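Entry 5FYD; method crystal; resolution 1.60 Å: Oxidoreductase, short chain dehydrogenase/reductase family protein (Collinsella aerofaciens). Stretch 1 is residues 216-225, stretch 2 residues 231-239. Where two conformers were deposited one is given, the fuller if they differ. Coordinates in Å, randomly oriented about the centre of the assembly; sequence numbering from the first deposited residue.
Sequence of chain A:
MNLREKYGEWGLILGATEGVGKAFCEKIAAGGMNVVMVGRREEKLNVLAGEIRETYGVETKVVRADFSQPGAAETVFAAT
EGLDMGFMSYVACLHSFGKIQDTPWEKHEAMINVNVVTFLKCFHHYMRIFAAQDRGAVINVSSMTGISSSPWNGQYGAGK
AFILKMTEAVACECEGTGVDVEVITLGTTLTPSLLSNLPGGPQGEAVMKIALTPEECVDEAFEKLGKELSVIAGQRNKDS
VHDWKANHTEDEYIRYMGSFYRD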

# COMPACT_ATOMS: atom_id res chain seq x y z
N GLU A 216 -5.57 9.08 -16.91
CA GLU A 216 -5.66 10.53 -17.05
C GLU A 216 -4.28 11.19 -16.96
O GLU A 216 -4.01 12.17 -17.65
CB GLU A 216 -6.66 11.11 -16.04
CG GLU A 216 -8.09 10.92 -16.52
CD GLU A 216 -9.02 10.40 -15.45
OE1 GLU A 216 -8.79 10.74 -14.27
OE2 GLU A 216 -9.95 9.64 -15.80
N CYS A 217 -3.40 10.62 -16.12
CA CYS A 217 -2.01 11.09 -16.04
C CYS A 217 -1.28 10.90 -17.37
O CYS A 217 -0.64 11.82 -17.88
CB CYS A 217 -1.23 10.35 -14.99
SG CYS A 217 -1.87 10.64 -13.32
N VAL A 218 -1.38 9.68 -17.91
CA VAL A 218 -0.77 9.39 -19.21
C VAL A 218 -1.37 10.20 -20.35
O VAL A 218 -0.65 10.69 -21.22
CB VAL A 218 -0.79 7.88 -19.48
CG1 VAL A 218 -0.33 7.57 -20.89
CG2 VAL A 218 0.12 7.17 -18.48
N ASP A 219 -2.70 10.36 -20.35
CA ASP A 219 -3.34 11.20 -21.34
C ASP A 219 -2.81 12.64 -21.31
O ASP A 219 -2.47 13.20 -22.36
CB ASP A 219 -4.87 11.18 -21.19
CG ASP A 219 -5.50 9.92 -21.78
OD1 ASP A 219 -4.82 9.20 -22.55
OD2 ASP A 219 -6.68 9.66 -21.47
N GLU A 220 -2.69 13.22 -20.12
CA GLU A 220 -2.15 14.57 -20.01
C GLU A 220 -0.70 14.65 -20.49
O GLU A 220 -0.33 15.56 -21.23
CB GLU A 220 -2.27 15.12 -18.59
CG GLU A 220 -1.77 16.54 -18.50
CD GLU A 220 -2.04 17.21 -17.16
OE1 GLU A 220 -2.54 16.57 -16.21
OE2 GLU A 220 -1.73 18.41 -17.07
N ALA A 221 0.13 13.68 -20.10
CA ALA A 221 1.52 13.66 -20.56
C ALA A 221 1.62 13.64 -22.11
O ALA A 221 2.43 14.36 -22.70
CB ALA A 221 2.26 12.46 -19.98
N PHE A 222 0.81 12.82 -22.76
CA PHE A 222 0.90 12.76 -24.21
C PHE A 222 0.31 14.01 -24.88
O PHE A 222 0.80 14.41 -25.92
CB PHE A 222 0.30 11.48 -24.77
CG PHE A 222 1.26 10.32 -24.73
CD1 PHE A 222 2.22 10.15 -25.71
CD2 PHE A 222 1.23 9.44 -23.67
CE1 PHE A 222 3.13 9.09 -25.64
CE2 PHE A 222 2.13 8.38 -23.60
CZ PHE A 222 3.07 8.19 -24.60
N GLU A 223 -0.72 14.61 -24.28
CA GLU A 223 -1.27 15.88 -24.80
C GLU A 223 -0.22 16.98 -24.82
O GLU A 223 -0.18 17.77 -25.75
CB GLU A 223 -2.52 16.29 -24.00
CG GLU A 223 -3.74 15.50 -24.46
CD GLU A 223 -5.02 15.78 -23.66
OE1 GLU A 223 -5.06 16.80 -22.92
OE2 GLU A 223 -5.97 14.97 -23.79
N LYS A 224 0.67 16.99 -23.83
CA LYS A 224 1.68 18.05 -23.68
C LYS A 224 3.08 17.71 -24.22
O LYS A 224 3.96 18.58 -24.26
CB LYS A 224 1.72 18.48 -22.21
CG LYS A 224 0.40 19.16 -21.85
CD LYS A 224 0.30 19.52 -20.39
CE LYS A 224 -0.99 20.29 -20.15
NZ LYS A 224 -1.28 20.43 -18.71
N LEU A 225 3.27 16.47 -24.69
CA LEU A 225 4.54 16.03 -25.21
C LEU A 225 4.93 16.86 -26.43
O LEU A 225 4.15 16.98 -27.36
CB LEU A 225 4.47 14.55 -25.61
CG LEU A 225 5.74 13.94 -26.17
CD1 LEU A 225 6.92 14.01 -25.21
CD2 LEU A 225 5.45 12.52 -26.63
N VAL A 231 5.49 19.07 -16.40
CA VAL A 231 4.04 19.12 -16.20
C VAL A 231 3.75 18.47 -14.88
O VAL A 231 4.30 17.42 -14.56
CB VAL A 231 3.31 18.33 -17.29
CG1 VAL A 231 1.79 18.26 -17.06
CG2 VAL A 231 3.63 18.92 -18.66
N ILE A 232 2.87 19.10 -14.11
CA ILE A 232 2.31 18.47 -12.91
C ILE A 232 0.96 17.91 -13.32
O ILE A 232 0.12 18.64 -13.81
CB ILE A 232 2.20 19.46 -11.75
CG1 ILE A 232 3.61 19.85 -11.27
CG2 ILE A 232 1.41 18.85 -10.58
CD1 ILE A 232 3.65 21.04 -10.37
N ALA A 233 0.73 16.62 -13.11
CA ALA A 233 -0.53 15.99 -13.53
C ALA A 233 -1.68 16.46 -12.69
O ALA A 233 -1.63 16.40 -11.46
CB ALA A 233 -0.41 14.47 -13.47
N GLY A 234 -2.72 16.94 -13.36
CA GLY A 234 -3.98 17.29 -12.73
C GLY A 234 -3.99 18.74 -12.28
O GLY A 234 -3.01 19.27 -11.77
N GLN A 235 -5.14 19.39 -12.45
CA GLN A 235 -5.28 20.80 -12.12
C GLN A 235 -5.08 21.10 -10.63
O GLN A 235 -4.36 22.04 -10.26
CB GLN A 235 -6.64 21.33 -12.60
CG GLN A 235 -6.75 22.85 -12.52
CD GLN A 235 -5.70 23.57 -13.36
OE1 GLN A 235 -5.49 23.24 -14.52
NE2 GLN A 235 -5.05 24.56 -12.78
N ARG A 236 -5.73 20.32 -9.78
CA ARG A 236 -5.64 20.55 -8.35
C ARG A 236 -4.19 20.47 -7.87
O ARG A 236 -3.79 21.23 -6.99
CB ARG A 236 -6.50 19.52 -7.58
CG ARG A 236 -6.33 19.53 -6.06
CD ARG A 236 -5.22 18.59 -5.56
NE ARG A 236 -4.96 18.74 -4.12
CZ ARG A 236 -3.86 18.32 -3.48
NH1 ARG A 236 -2.85 17.73 -4.11
NH2 ARG A 236 -3.77 18.52 -2.16
N ASN A 237 -3.44 19.51 -8.39
CA ASN A 237 -2.04 19.36 -8.00
C ASN A 237 -1.21 20.54 -8.44
O ASN A 237 -0.37 21.00 -7.68
CB ASN A 237 -1.44 18.08 -8.58
CG ASN A 237 -1.99 16.84 -7.93
OD1 ASN A 237 -2.36 16.86 -6.75
ND2 ASN A 237 -2.03 15.74 -8.69
N LYS A 238 -1.44 21.04 -9.66
CA LYS A 238 -0.74 22.23 -10.14
C LYS A 238 -0.96 23.42 -9.21
O LYS A 238 -0.02 24.13 -8.83
CB LYS A 238 -1.19 22.66 -11.54
CG LYS A 238 -0.85 21.73 -12.68
CD LYS A 238 -1.56 22.17 -13.98
CE LYS A 238 -1.32 21.21 -15.14
NZ LYS A 238 -1.99 19.91 -14.92
N ASP A 239 -2.21 23.64 -8.88
CA ASP A 239 -2.60 24.77 -8.05
C ASP A 239 -2.12 24.60 -6.61
O ASP A 239 -1.75 25.58 -5.97
CB ASP A 239 -4.10 24.97 -8.07
CG ASP A 239 -4.64 25.32 -9.45
OD1 ASP A 239 -3.91 25.88 -10.30
OD2 ASP A 239 -5.83 25.04 -9.68

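Glu-220 covers the most surface in this contact. It lies on the helix of stretch 1, and its CA-to-CB bond points toward stretch 2. Its chi1 and chi2 are both t, so the side chain is extended and the carboxylate reaches the turn between strand and helix.

The two carboxylate oxygens have different partners. Glu-220 OE1 accepts a hydrogen bond from Gly-234 N at 2.9 Å, with an angle of 158° at the hydrogen. Gly-234 is the N-cap residue of the helix that starts at Gln-235. Its phi of 90° is a value that favours glycine. Glu-220 OE2 forms a salt bridge with Lys-238 NZ at 2.6 Å. The same oxygen forms a second salt bridge, within stretch 1, to Lys-224 NZ, also at 2.6 Å.

One oxygen therefore holds two lysines. The ammonium groups come close as a result: Lys-224 NZ and Lys-238 NZ are 3.9 Å apart. Glu-220 OE2, bonded to both, supplies the negative charge that helps offset the repulsion of like charges. Lys-238 NZ is fixed further by a hydrogen bond to Ile-232 O at 2.7 Å, and a weak one to Gly-234 O at 3.4 Å. Its chi1 is m, chi2 and chi3 are t, and chi4 is p, so the chain turns at its base and again at its end.

Val-231 is second in covered area. The CA-to-CB bond of Val-231 points toward stretch 1, and its side chain meets both acidic and basic partners. Val-231 CG1 is 3.5 Å from Glu-220 OE2, and Val-231 CG2 packs against the aliphatic part of Lys-224, 3.8 Å from Lys-224 CD. Lys-224 thus pairs a charged tip with an apolar stem.

A smaller apolar contact lies at Cys-217, where Cys-217 SG is 4.1 Å from Ala-233 CB. Here the CA atoms of the two stretches come nearest, with Cys-217 CA and Ala-233 CA 5.7 Å apart.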